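PDB 5IZ5: cytosolic phospholipase A2 delta from Homo sapiens, which hydrolyses glycerophospholipids at the sn-2 position in a calcium-dependent manner, with a preference for linoleic acid there. Local coordinates for residues Lys62-Lys66 / Glu78-Phe82; Thr156-Ile160 / Leu495-Ala499; Asp169-Asp173 / Leu205-Phe211; Ala392-Ala397 / Tyr777-Glu783; Leu699-Arg703 / Glu727-Leu731. The protein carries 3 engineered substitutions. One frame throughout, in Å; residues are numbered along the deposited sequence.

In the fold
Contact 1 lies in the N-terminal C2 domain and contact 3 in what is probably a second C2 domain. Both reach the same antiparallel sheet, but contact 1 packs side chains across the gap between two sheets, whereas contact 3 pairs two strands edge to edge. Contact 2 is the wholly buried one, its centre about 14 Å from the centre of the chain, and ties a turn of that sheet to the catalytic part through an asparagine; the other four are partly buried. Contacts 4 and 5 belong to the catalytic part, their centres about 37 Å apart. Contact 4 joins two helices through apolar packing, a backbone hydrogen bond, salt bridges and a bridging water, while contact 5 is proline-rich packing without hydrogen bonds.

Contact 1 of 5, residues Lys62-Lys66 / Glu78-Phe82; sequences KFKTK and EAFRF
In this C2 domain, a beta-sandwich, strand 62-64 belongs to one sheet and strand 75-85 to the other. The backbones are extended and run nearly antiparallel at 169°, with axes 8.8 Å apart. In register, the CA atoms of Phe-63 and Phe-80 are 7.4 Å apart and those of Thr-65 and Glu-78 6.7 Å, too far for backbone pairing; the backbone of Phe-63 hydrogen-bonds instead to Leu-53 and that of Phe-80 to Val-30.

The apolar filling is a cluster of three phenylalanines, all chi1 m, flat rings being well suited to the space between sheets. Phe-63 turns its edge to the face of Phe-82, offset, with centroids 5.1 Å apart and planes at 77°. Phe-80 meets Phe-63 obliquely, centroids 5.3 Å apart and planes at 31°, and its CB lies over the Phe-63 ring, 4.2 Å from the centroid, as a CH-pi contact. Lys-62 and Lys-64 point away from this gap, keeping their charged ends exposed.

At the polar end, Thr-65 OG1 hydrogen-bonds to Val-51 N of its own sheet, and Glu-78 (m, t) reaches across, its OE2 accepting a nearly straight hydrogen bond of 2.9 Å from Lys-66 N.

Contact 2 of 5, residues Thr156-Ile160 / Leu495-Ala499; sequences TNKVI and LKYGA
Asn-157 shapes one side of this contact and makes the hydrogen bonds to the other. It sits in the connection between strands 152-156 and 160-172, where Lys-158 has positive phi (77°). With chi1 p (58°) and chi2 near 11°, its amide group lies so that OD1 turns back to its own chain, accepting from Val-159 N at 3.0 Å and from Ile-160 N at 2.9 Å, an Asx turn extended to an Asx motif. ND2 points across and donates to Tyr-497 O at 2.9 Å, with a weak, bent second bond to Gly-498 O, also 2.9 Å. In register, the CA atoms of Asn-157 and Gly-498 are 7.2 Å apart and those of Val-159 and Tyr-497 6.4 Å.

The facing loop links strands 492-494 and 499-501. Residues 495-497 have helical angles, then Gly-498 turns to 59/48 and with Ala-499 faces Phe-494 in a G1 beta bulge. Glycine fits twice: it tolerates positive phi, and a CB there would come within 3.0 Å of Asn-157 ND2.

Branched side chains pack beside the amide. Val-159, with chi1 off the wells at -12°, brings CG2 to 3.7 Å from Tyr-497 O; Ile-160 (m, m) sets CG1 3.9 Å from Tyr-497 CB. Tyr-497 takes chi1 m, and its OH is held by Glu-483 and Thr-641 N.

One carboxamide thus both accepts and donates, bonding backbone groups of both loops in a buried place and joining the C2-side sheet to the catalytic part.

Contact 3 of 5, residues Asp169-Asp173 / Leu205-Phe211; sequences DVHLD and LGTASAF
Two backbone bonds form the strongest tie: Val-170 N to Phe-211 O at 2.8 Å and Phe-211 N to Val-170 O at 2.9 Å, making these residues an antiparallel hydrogen-bonded pair with CA atoms 5.0 Å apart. His-171 and Ala-210 follow as a non-hydrogen-bonded pair, with His-171 CA 4.7 Å from Ala-210 CA. Beyond them the strands part: Leu-172 N to Ser-209 O, 3.3 Å, is weak, and Ser-209, with psi at -45°, leaves the extended conformation. Asp-169 CA adds a CA-H...O contact to Phe-211 O at 3.2 Å, while its carboxylate salt-bridges to Arg-212.

Val-170 and Phe-211 share the buried face, CB to CB 4.2 Å; small Ala-210 lies beside exposed His-171, CB to ND1 3.6 Å. Leu-172 (t, p) brings CD2 to 3.8 Å from CD2 of Leu-205. Gly-206 suits the turn because its 86/-46 backbone would jam a CB against the preceding carbonyl.

Strand 160-172 also pairs with strand 266-277, and Leu-189 and Leu-191 of the facing strand 188-193 pack on Phe-211, as between the sheets of a C2-type sandwich.

Contact 4 of 5, residues Ala392-Ala397 / Tyr777-Glu783; sequences AREHLA and YKEEDFE
Phe-782 (chi1 t) and Leu-396 (t, p) form the apolar centre where helices 392-397 and 779-783 cross, axes 9.7 Å apart and N-to-C directions at 136°. Leu-396 CD2 lies 3.8 Å from Phe-782 CD1 and also 3.8 Å from the Tyr-777 ring centroid, a CH-pi contact. Arg-393 CB sits over the Phe-782 ring, 3.7 Å from its centroid, so the arginine gives its aliphatic stem to the apolar packing and carries its charge outward.

At the C-terminal end of helix 386-397, where the CA atoms of Ala-397 and Tyr-777 are 5.1 Å apart, Tyr-777 N donates to Leu-396 O at 2.9 Å, and one water bridges Arg-393 O and Tyr-777 O, 2.9 Å from each. At the polar edge, Arg-393 NE salt-bridges Glu-783 OE2 at 2.9 Å, with a long ion pair from NH1 to Glu-779 OE2 at 3.9 Å.

Helix 335-351 lies against this junction: its Thr-340 touches Leu-396 and Tyr-777, and the Tyr-777 side chain lies about 7 Å from that of substrate-binding Gly-335.

Contact 5 of 5, residues Leu699-Arg703 / Glu727-Leu731; sequences LPFPR and EAPIL
Here two proline-rich segments fit by shape, with no hydrogen bond between them. From Pro-700 to Pro-702 and from Ala-728 to Leu-731 the backbone is extended: Pro-700 (-67/126) and Pro-702 (-70/158) face Ala-728 (-67/138) and Pro-729 (-74/156). The closest CA atoms, of Pro-700 and Ala-728, are 4.6 Å apart, and the three proline rings have the C-gamma endo pucker.

The small bump is Ala-728. Its methyl enters the hollow between Pro-700 and Pro-702: CB is 4.0 Å from Pro-700 CB, 3.8 Å from Phe-701 N and 4.4 Å from Pro-702 CD, a close approach that suits small alanine. The CD carbons of two prolines lie against carbonyl oxygens, Pro-729 CD 3.4 Å from Pro-700 O and Pro-702 CD 3.5 Å from Pro-729 O.

The second bump is Leu-731, with chi1 m and chi2 off the wells at 130°. Its CD1 enters the corner between Phe-701 and Pro-702, 3.2 Å from CZ of Phe-701 and 3.6 Å from CG of Pro-702. The CA-to-CB bond of Phe-701 points away, but chi1 t brings the ring end back.

Helix 685-696 lies against Phe-701, while Pro-729 and Leu-731 pack on Ile-673 of the parallel neighbouring strand 672-676, so the loop joins helix to central sheet.

Contact 1 of 5, residues Lys62-Lys66 / Glu78-Phe82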
# COMPACT_ATOMS: atom_id res chain seq x y z
N LYS B 62 -28.94 -3.98 4.40
CA LYS B 62 -29.25 -5.39 4.24
C LYS B 62 -30.75 -5.46 4.09
O LYS B 62 -31.46 -4.76 4.79
CB LYS B 62 -28.90 -6.19 5.50
CG LYS B 62 -27.48 -6.72 5.57
CD LYS B 62 -27.37 -7.86 6.55
CE LYS B 62 -25.93 -8.16 6.94
NZ LYS B 62 -25.84 -9.42 7.73
N PHE B 63 -31.22 -6.32 3.20
CA PHE B 63 -32.60 -6.75 3.21
C PHE B 63 -32.68 -8.21 3.64
O PHE B 63 -31.78 -9.01 3.36
CB PHE B 63 -33.25 -6.56 1.84
CG PHE B 63 -33.42 -5.12 1.45
CD1 PHE B 63 -34.21 -4.27 2.21
CD2 PHE B 63 -32.78 -4.60 0.33
CE1 PHE B 63 -34.37 -2.93 1.86
CE2 PHE B 63 -32.93 -3.27 -0.03
CZ PHE B 63 -33.73 -2.44 0.74
N LYS B 64 -33.77 -8.55 4.32
CA LYS B 64 -33.96 -9.87 4.90
C LYS B 64 -35.40 -10.28 4.66
O LYS B 64 -36.32 -9.53 4.97
CB LYS B 64 -33.65 -9.81 6.40
CG LYS B 64 -33.69 -11.15 7.13
CD LYS B 64 -33.29 -10.98 8.59
CE LYS B 64 -33.51 -12.26 9.39
NZ LYS B 64 -32.71 -12.28 10.65
N THR B 65 -35.61 -11.46 4.08
CA THR B 65 -36.96 -12.00 3.93
C THR B 65 -37.43 -12.49 5.29
O THR B 65 -36.66 -12.52 6.25
CB THR B 65 -37.03 -13.20 2.96
OG1 THR B 65 -36.26 -14.29 3.48
CG2 THR B 65 -36.53 -12.82 1.57
N LYS B 66 -38.69 -12.88 5.36
CA LYS B 66 -39.20 -13.59 6.53
C LYS B 66 -38.53 -14.95 6.62
O LYS B 66 -38.11 -15.51 5.61
CB LYS B 66 -40.71 -13.76 6.45
CG LYS B 66 -41.47 -12.45 6.62
CD LYS B 66 -42.96 -12.71 6.82
CE LYS B 66 -43.76 -11.41 6.78
NZ LYS B 66 -43.92 -10.91 5.38
N GLU B 78 -41.15 -12.25 -1.83
CA GLU B 78 -40.97 -10.89 -1.33
C GLU B 78 -40.11 -10.09 -2.30
O GLU B 78 -39.15 -10.62 -2.88
CB GLU B 78 -40.31 -10.91 0.05
CG GLU B 78 -41.20 -11.45 1.16
CD GLU B 78 -40.49 -11.50 2.50
OE1 GLU B 78 -40.00 -10.45 2.95
OE2 GLU B 78 -40.43 -12.59 3.10
N ALA B 79 -40.45 -8.82 -2.46
CA ALA B 79 -39.75 -7.92 -3.38
C ALA B 79 -39.06 -6.81 -2.61
O ALA B 79 -39.57 -6.32 -1.60
CB ALA B 79 -40.72 -7.34 -4.39
N PHE B 80 -37.89 -6.41 -3.11
CA PHE B 80 -37.10 -5.34 -2.50
C PHE B 80 -36.58 -4.40 -3.60
O PHE B 80 -36.41 -4.81 -4.75
CB PHE B 80 -35.93 -5.94 -1.71
CG PHE B 80 -36.35 -6.95 -0.67
CD1 PHE B 80 -36.61 -6.57 0.64
CD2 PHE B 80 -36.49 -8.30 -1.01
CE1 PHE B 80 -36.99 -7.51 1.59
CE2 PHE B 80 -36.87 -9.24 -0.06
CZ PHE B 80 -37.12 -8.84 1.24
N ARG B 81 -36.33 -3.14 -3.23
CA ARG B 81 -35.98 -2.09 -4.20
C ARG B 81 -34.68 -1.38 -3.88
O ARG B 81 -34.47 -0.94 -2.75
CB ARG B 81 -37.11 -1.07 -4.28
CG ARG B 81 -38.26 -1.52 -5.15
CD ARG B 81 -39.53 -0.74 -4.83
NE ARG B 81 -40.58 -1.57 -4.23
CZ ARG B 81 -40.76 -1.77 -2.92
NH1 ARG B 81 -39.98 -1.20 -2.01
NH2 ARG B 81 -41.76 -2.55 -2.52
N PHE B 82 -33.81 -1.27 -4.89
CA PHE B 82 -32.55 -0.54 -4.81
C PHE B 82 -32.48 0.59 -5.83
O PHE B 82 -32.99 0.46 -6.94
CB PHE B 82 -31.39 -1.48 -5.14
CG PHE B 82 -31.19 -2.63 -4.17
CD1 PHE B 82 -30.33 -2.48 -3.09
CD2 PHE B 82 -31.80 -3.86 -4.36
CE1 PHE B 82 -30.11 -3.53 -2.20
CE2 PHE B 82 -31.59 -4.92 -3.48
CZ PHE B 82 -30.74 -4.75 -2.40

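Contact 2 of 5, residues Thr156-Ile160 / Leu495-Ala499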
# COMPACT_ATOMS: atom_id res chain seq x y z
N THR B 156 -14.77 10.44 -11.06
CA THR B 156 -14.03 9.22 -11.42
C THR B 156 -12.69 9.46 -12.10
O THR B 156 -12.44 10.53 -12.65
CB THR B 156 -14.78 8.38 -12.46
OG1 THR B 156 -16.07 8.93 -12.72
CG2 THR B 156 -14.87 6.99 -12.02
N ASN B 157 -11.85 8.43 -12.10
CA ASN B 157 -10.72 8.31 -13.03
C ASN B 157 -10.95 7.13 -13.99
O ASN B 157 -10.01 6.62 -14.60
CB ASN B 157 -9.40 8.13 -12.29
CG ASN B 157 -9.40 6.91 -11.38
OD1 ASN B 157 -10.30 6.06 -11.45
ND2 ASN B 157 -8.38 6.80 -10.55
N LYS B 158 -12.21 6.69 -14.08
CA LYS B 158 -12.66 5.57 -14.92
C LYS B 158 -12.35 4.17 -14.37
O LYS B 158 -12.67 3.17 -15.02
CB LYS B 158 -12.16 5.70 -16.36
CG LYS B 158 -12.58 7.00 -17.04
CD LYS B 158 -14.09 7.17 -17.06
CE LYS B 158 -14.47 8.46 -17.78
NZ LYS B 158 -15.66 8.32 -18.67
N VAL B 159 -11.74 4.08 -13.19
CA VAL B 159 -11.62 2.79 -12.49
C VAL B 159 -12.21 2.88 -11.08
O VAL B 159 -12.97 2.01 -10.68
CB VAL B 159 -10.19 2.17 -12.54
CG1 VAL B 159 -9.30 2.88 -13.55
CG2 VAL B 159 -9.55 2.09 -11.17
N ILE B 160 -11.90 3.95 -10.35
CA ILE B 160 -12.50 4.23 -9.06
C ILE B 160 -13.54 5.33 -9.22
O ILE B 160 -13.29 6.29 -9.94
CB ILE B 160 -11.44 4.75 -8.07
CG1 ILE B 160 -10.52 3.62 -7.58
CG2 ILE B 160 -12.06 5.51 -6.90
CD1 ILE B 160 -11.22 2.49 -6.84
N LEU B 495 -0.88 2.22 -7.61
CA LEU B 495 -0.69 2.29 -9.06
C LEU B 495 -1.90 1.69 -9.82
O LEU B 495 -2.37 2.26 -10.79
CB LEU B 495 0.62 1.59 -9.45
CG LEU B 495 1.92 2.18 -8.88
CD1 LEU B 495 3.12 1.30 -9.22
CD2 LEU B 495 2.16 3.60 -9.37
N LYS B 496 -2.42 0.57 -9.34
CA LYS B 496 -3.56 -0.10 -9.98
C LYS B 496 -4.85 0.75 -10.03
O LYS B 496 -5.58 0.73 -11.03
CB LYS B 496 -3.84 -1.42 -9.26
CG LYS B 496 -4.91 -2.33 -9.89
CD LYS B 496 -5.66 -3.14 -8.82
CE LYS B 496 -4.91 -4.37 -8.37
NZ LYS B 496 -5.83 -5.30 -7.67
N TYR B 497 -5.13 1.50 -8.97
CA TYR B 497 -6.41 2.22 -8.85
C TYR B 497 -6.32 3.71 -9.21
O TYR B 497 -7.34 4.42 -9.27
CB TYR B 497 -6.98 2.08 -7.44
CG TYR B 497 -7.24 0.67 -6.97
CD1 TYR B 497 -8.28 -0.09 -7.50
CD2 TYR B 497 -6.47 0.10 -5.98
CE1 TYR B 497 -8.52 -1.39 -7.07
CE2 TYR B 497 -6.70 -1.19 -5.53
CZ TYR B 497 -7.73 -1.93 -6.07
OH TYR B 497 -7.96 -3.20 -5.63
N GLY B 498 -5.09 4.20 -9.42
CA GLY B 498 -4.88 5.60 -9.75
C GLY B 498 -5.41 6.53 -8.67
O GLY B 498 -6.09 7.51 -8.96
N ALA B 499 -5.07 6.23 -7.42
CA ALA B 499 -5.65 6.91 -6.27
C ALA B 499 -4.58 7.16 -5.23
O ALA B 499 -3.92 6.22 -4.78
CB ALA B 499 -6.79 6.09 -5.70

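Contact 3 of 5, residues Asp169-Asp173 / Leu205-Phe211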
# COMPACT_ATOMS: atom_id res chain seq x y z
N ASP B 169 -26.15 16.88 9.80
CA ASP B 169 -25.73 17.33 11.13
C ASP B 169 -26.90 17.31 12.11
O ASP B 169 -27.98 17.79 11.80
CB ASP B 169 -25.17 18.75 11.05
CG ASP B 169 -23.72 18.79 10.61
OD1 ASP B 169 -22.98 17.81 10.84
OD2 ASP B 169 -23.31 19.83 10.04
N VAL B 170 -26.65 16.78 13.31
CA VAL B 170 -27.65 16.73 14.37
C VAL B 170 -27.14 17.49 15.59
O VAL B 170 -26.12 17.11 16.17
CB VAL B 170 -27.96 15.28 14.78
CG1 VAL B 170 -29.11 15.25 15.78
CG2 VAL B 170 -28.30 14.43 13.57
N HIS B 171 -27.84 18.56 15.96
CA HIS B 171 -27.46 19.39 17.11
C HIS B 171 -28.48 19.25 18.23
O HIS B 171 -29.64 18.96 17.99
CB HIS B 171 -27.32 20.86 16.69
CG HIS B 171 -26.20 21.09 15.73
ND1 HIS B 171 -24.89 21.23 16.13
CD2 HIS B 171 -26.18 21.16 14.38
CE1 HIS B 171 -24.12 21.40 15.08
NE2 HIS B 171 -24.88 21.36 14.00
N LEU B 172 -28.03 19.46 19.47
CA LEU B 172 -28.81 19.10 20.64
C LEU B 172 -28.81 20.14 21.76
O LEU B 172 -27.76 20.49 22.29
CB LEU B 172 -28.32 17.75 21.15
CG LEU B 172 -28.57 17.34 22.60
CD1 LEU B 172 -30.03 17.49 23.00
CD2 LEU B 172 -28.10 15.92 22.81
N ASP B 173 -30.01 20.61 22.11
CA ASP B 173 -30.23 21.42 23.30
C ASP B 173 -30.48 20.52 24.49
O ASP B 173 -29.59 19.81 24.91
CB ASP B 173 -31.45 22.33 23.13
CG ASP B 173 -31.20 23.47 22.16
OD1 ASP B 173 -30.08 24.04 22.17
OD2 ASP B 173 -32.12 23.82 21.40
N LEU B 205 -26.39 12.51 27.50
CA LEU B 205 -26.79 13.91 27.39
C LEU B 205 -25.79 14.77 28.14
O LEU B 205 -25.33 14.40 29.23
CB LEU B 205 -28.20 14.11 27.93
CG LEU B 205 -29.32 13.40 27.17
CD1 LEU B 205 -30.67 13.79 27.75
CD2 LEU B 205 -29.27 13.71 25.68
N GLY B 206 -25.45 15.92 27.55
CA GLY B 206 -24.36 16.77 28.04
C GLY B 206 -23.00 16.36 27.49
O GLY B 206 -22.21 17.20 27.06
N THR B 207 -22.72 15.06 27.52
CA THR B 207 -21.46 14.50 27.04
C THR B 207 -21.28 14.62 25.51
O THR B 207 -20.14 14.70 25.05
CB THR B 207 -21.30 13.06 27.55
OG1 THR B 207 -21.21 13.08 28.98
CG2 THR B 207 -20.06 12.35 27.01
N ALA B 208 -22.36 14.66 24.73
CA ALA B 208 -22.25 14.95 23.28
C ALA B 208 -23.15 16.10 22.85
O ALA B 208 -24.34 16.12 23.16
CB ALA B 208 -22.55 13.72 22.44
N SER B 209 -22.56 17.03 22.11
CA SER B 209 -23.26 18.23 21.63
C SER B 209 -23.78 18.09 20.19
O SER B 209 -24.93 18.46 19.90
CB SER B 209 -22.31 19.43 21.74
OG SER B 209 -21.36 19.46 20.68
N ALA B 210 -22.95 17.55 19.30
CA ALA B 210 -23.24 17.53 17.86
C ALA B 210 -22.81 16.23 17.19
O ALA B 210 -21.92 15.53 17.68
CB ALA B 210 -22.54 18.71 17.18
N PHE B 211 -23.45 15.91 16.07
CA PHE B 211 -23.16 14.69 15.31
C PHE B 211 -23.20 14.94 13.81
O PHE B 211 -24.02 15.71 13.32
CB PHE B 211 -24.18 13.60 15.63
CG PHE B 211 -24.35 13.33 17.09
CD1 PHE B 211 -23.62 12.33 17.71
CD2 PHE B 211 -25.25 14.08 17.84
CE1 PHE B 211 -23.77 12.09 19.07
CE2 PHE B 211 -25.40 13.84 19.20
CZ PHE B 211 -24.66 12.84 19.81

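Contact 4 of 5, residues Ala392-Ala397 / Tyr777-Glu783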
# COMPACT_ATOMS: atom_id res chain seq x y z
N ALA B 392 26.53 6.56 9.16
CA ALA B 392 26.02 5.20 8.99
C ALA B 392 27.02 4.15 9.47
O ALA B 392 26.64 3.18 10.12
CB ALA B 392 25.67 4.94 7.53
N ARG B 393 28.29 4.36 9.15
CA ARG B 393 29.36 3.44 9.56
C ARG B 393 29.43 3.32 11.07
O ARG B 393 29.53 2.21 11.62
CB ARG B 393 30.72 3.91 9.02
CG ARG B 393 31.86 2.92 9.23
CD ARG B 393 33.22 3.60 9.23
NE ARG B 393 33.37 4.59 8.17
CZ ARG B 393 33.73 5.86 8.35
NH1 ARG B 393 34.03 6.34 9.56
NH2 ARG B 393 33.81 6.67 7.30
N GLU B 394 29.39 4.46 11.75
CA GLU B 394 29.53 4.48 13.21
C GLU B 394 28.35 3.80 13.90
O GLU B 394 28.54 3.02 14.85
CB GLU B 394 29.71 5.92 13.70
CG GLU B 394 31.08 6.48 13.34
CD GLU B 394 31.25 7.95 13.69
OE1 GLU B 394 30.28 8.58 14.16
OE2 GLU B 394 32.36 8.47 13.48
N HIS B 395 27.14 4.06 13.42
CA HIS B 395 25.95 3.42 13.98
C HIS B 395 25.90 1.94 13.67
O HIS B 395 25.43 1.15 14.48
CB HIS B 395 24.68 4.13 13.51
CG HIS B 395 24.44 5.42 14.22
ND1 HIS B 395 23.99 5.47 15.52
CD2 HIS B 395 24.62 6.71 13.83
CE1 HIS B 395 23.88 6.73 15.90
NE2 HIS B 395 24.26 7.50 14.89
N LEU B 396 26.39 1.55 12.50
CA LEU B 396 26.40 0.14 12.13
C LEU B 396 27.49 -0.62 12.92
O LEU B 396 27.38 -1.83 13.11
CB LEU B 396 26.58 -0.02 10.62
CG LEU B 396 25.99 -1.26 9.93
CD1 LEU B 396 24.55 -1.55 10.32
CD2 LEU B 396 26.08 -1.09 8.42
N ALA B 397 28.49 0.11 13.41
CA ALA B 397 29.60 -0.48 14.18
C ALA B 397 29.28 -0.69 15.66
O ALA B 397 29.80 -1.63 16.27
CB ALA B 397 30.85 0.38 14.04
N TYR B 777 28.28 -4.18 11.77
CA TYR B 777 29.39 -4.26 10.83
C TYR B 777 30.62 -3.66 11.49
O TYR B 777 30.58 -2.53 11.96
CB TYR B 777 29.08 -3.43 9.57
CG TYR B 777 28.15 -4.06 8.55
CD1 TYR B 777 28.12 -3.58 7.24
CD2 TYR B 777 27.31 -5.12 8.87
CE1 TYR B 777 27.28 -4.13 6.29
CE2 TYR B 777 26.46 -5.67 7.92
CZ TYR B 777 26.45 -5.17 6.64
OH TYR B 777 25.61 -5.73 5.70
N LYS B 778 31.71 -4.42 11.54
CA LYS B 778 33.01 -3.85 11.89
C LYS B 778 33.34 -2.80 10.84
O LYS B 778 33.08 -3.02 9.65
CB LYS B 778 34.09 -4.93 11.91
CG LYS B 778 33.95 -5.92 13.06
CD LYS B 778 34.53 -7.28 12.72
CE LYS B 778 36.03 -7.21 12.45
NZ LYS B 778 36.63 -8.57 12.40
N GLU B 779 33.89 -1.67 11.26
CA GLU B 779 34.18 -0.57 10.32
C GLU B 779 35.02 -1.07 9.15
O GLU B 779 34.83 -0.63 8.01
CB GLU B 779 34.88 0.59 11.04
CG GLU B 779 34.01 1.23 12.12
CD GLU B 779 34.29 2.71 12.35
OE1 GLU B 779 33.61 3.31 13.20
OE2 GLU B 779 35.18 3.28 11.68
N GLU B 780 35.91 -2.01 9.44
CA GLU B 780 36.67 -2.74 8.43
C GLU B 780 35.77 -3.31 7.33
O GLU B 780 35.99 -3.07 6.15
CB GLU B 780 37.44 -3.87 9.11
CG GLU B 780 38.76 -4.25 8.47
CD GLU B 780 39.47 -5.39 9.21
OE1 GLU B 780 40.59 -5.75 8.81
OE2 GLU B 780 38.90 -5.91 10.20
N ASP B 781 34.75 -4.07 7.74
CA ASP B 781 33.81 -4.72 6.80
C ASP B 781 32.88 -3.73 6.10
O ASP B 781 32.49 -3.95 4.95
CB ASP B 781 32.96 -5.77 7.53
CG ASP B 781 33.77 -6.98 7.98
OD1 ASP B 781 34.79 -7.30 7.34
OD2 ASP B 781 33.37 -7.61 8.98
N PHE B 782 32.51 -2.66 6.79
CA PHE B 782 31.69 -1.60 6.20
C PHE B 782 32.44 -0.96 5.04
O PHE B 782 31.89 -0.84 3.94
CB PHE B 782 31.37 -0.53 7.25
CG PHE B 782 30.55 0.61 6.73
CD1 PHE B 782 29.17 0.63 6.90
CD2 PHE B 782 31.15 1.67 6.06
CE1 PHE B 782 28.40 1.69 6.42
CE2 PHE B 782 30.39 2.73 5.58
CZ PHE B 782 29.01 2.74 5.77
N GLU B 783 33.68 -0.56 5.30
CA GLU B 783 34.50 0.15 4.30
C GLU B 783 34.74 -0.66 3.04
O GLU B 783 34.63 -0.14 1.94
CB GLU B 783 35.84 0.59 4.91
CG GLU B 783 35.74 1.80 5.83
CD GLU B 783 35.35 3.08 5.11
OE1 GLU B 783 35.98 3.40 4.08
OE2 GLU B 783 34.42 3.78 5.56
O HOH W 1 30.97 -0.05 10.60

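Contact 5 of 5, residues Leu699-Arg703 / Glu727-Leu731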
# COMPACT_ATOMS: atom_id res chain seq x y z
N LEU B 699 4.30 -4.26 -20.71
CA LEU B 699 5.16 -3.11 -20.42
C LEU B 699 6.48 -3.29 -21.15
O LEU B 699 7.14 -4.31 -20.96
CB LEU B 699 5.39 -3.00 -18.92
CG LEU B 699 4.14 -2.74 -18.06
CD1 LEU B 699 4.53 -2.63 -16.59
CD2 LEU B 699 3.41 -1.48 -18.51
N PRO B 700 6.89 -2.31 -21.98
CA PRO B 700 8.13 -2.50 -22.73
C PRO B 700 9.36 -2.53 -21.84
O PRO B 700 9.59 -1.62 -21.04
CB PRO B 700 8.18 -1.31 -23.69
CG PRO B 700 7.23 -0.30 -23.16
CD PRO B 700 6.19 -1.07 -22.38
N PHE B 701 10.14 -3.60 -21.98
CA PHE B 701 11.29 -3.83 -21.16
C PHE B 701 12.26 -4.71 -21.95
O PHE B 701 11.80 -5.63 -22.64
CB PHE B 701 10.84 -4.53 -19.88
CG PHE B 701 11.89 -4.59 -18.84
CD1 PHE B 701 12.05 -3.54 -17.96
CD2 PHE B 701 12.73 -5.68 -18.75
CE1 PHE B 701 13.03 -3.58 -16.99
CE2 PHE B 701 13.71 -5.73 -17.79
CZ PHE B 701 13.86 -4.68 -16.91
N PRO B 702 13.58 -4.44 -21.89
CA PRO B 702 14.51 -5.22 -22.71
C PRO B 702 14.65 -6.65 -22.22
O PRO B 702 14.37 -6.95 -21.06
CB PRO B 702 15.85 -4.50 -22.53
CG PRO B 702 15.73 -3.83 -21.21
CD PRO B 702 14.29 -3.42 -21.09
N ARG B 703 15.09 -7.52 -23.12
CA ARG B 703 15.38 -8.89 -22.77
C ARG B 703 16.54 -8.92 -21.79
O ARG B 703 17.49 -8.15 -21.93
CB ARG B 703 15.73 -9.71 -24.02
CG ARG B 703 14.68 -9.64 -25.11
CD ARG B 703 14.82 -10.78 -26.08
NE ARG B 703 13.74 -10.73 -27.06
CZ ARG B 703 13.84 -10.33 -28.32
NH1 ARG B 703 15.00 -9.92 -28.83
NH2 ARG B 703 12.76 -10.34 -29.09
N GLU B 727 10.84 2.49 -27.17
CA GLU B 727 9.95 2.75 -26.03
C GLU B 727 10.48 2.11 -24.75
O GLU B 727 10.35 2.67 -23.67
CB GLU B 727 8.53 2.25 -26.29
CG GLU B 727 7.88 2.76 -27.57
CD GLU B 727 7.98 1.76 -28.71
OE1 GLU B 727 9.12 1.40 -29.10
OE2 GLU B 727 6.93 1.33 -29.22
N ALA B 728 11.08 0.92 -24.89
CA ALA B 728 11.69 0.23 -23.76
C ALA B 728 12.90 1.00 -23.26
O ALA B 728 13.69 1.49 -24.05
CB ALA B 728 12.10 -1.17 -24.16
N PRO B 729 13.06 1.12 -21.93
CA PRO B 729 14.22 1.81 -21.37
C PRO B 729 15.53 1.02 -21.47
O PRO B 729 15.50 -0.21 -21.55
CB PRO B 729 13.84 1.97 -19.90
CG PRO B 729 12.93 0.83 -19.63
CD PRO B 729 12.14 0.64 -20.88
N ILE B 730 16.65 1.73 -21.45
CA ILE B 730 17.97 1.13 -21.38
C ILE B 730 18.27 0.79 -19.93
O ILE B 730 18.03 1.60 -19.04
CB ILE B 730 19.07 2.10 -21.89
CG1 ILE B 730 18.82 2.45 -23.36
CG2 ILE B 730 20.46 1.51 -21.71
CD1 ILE B 730 19.59 3.66 -23.84
N LEU B 731 18.81 -0.40 -19.71
CA LEU B 731 19.20 -0.84 -18.37
C LEU B 731 20.69 -1.12 -18.25
O LEU B 731 21.25 -1.88 -19.02
CB LEU B 731 18.42 -2.09 -17.99
CG LEU B 731 17.12 -1.74 -17.27
CD1 LEU B 731 15.97 -2.49 -17.91
CD2 LEU B 731 17.21 -2.04 -15.78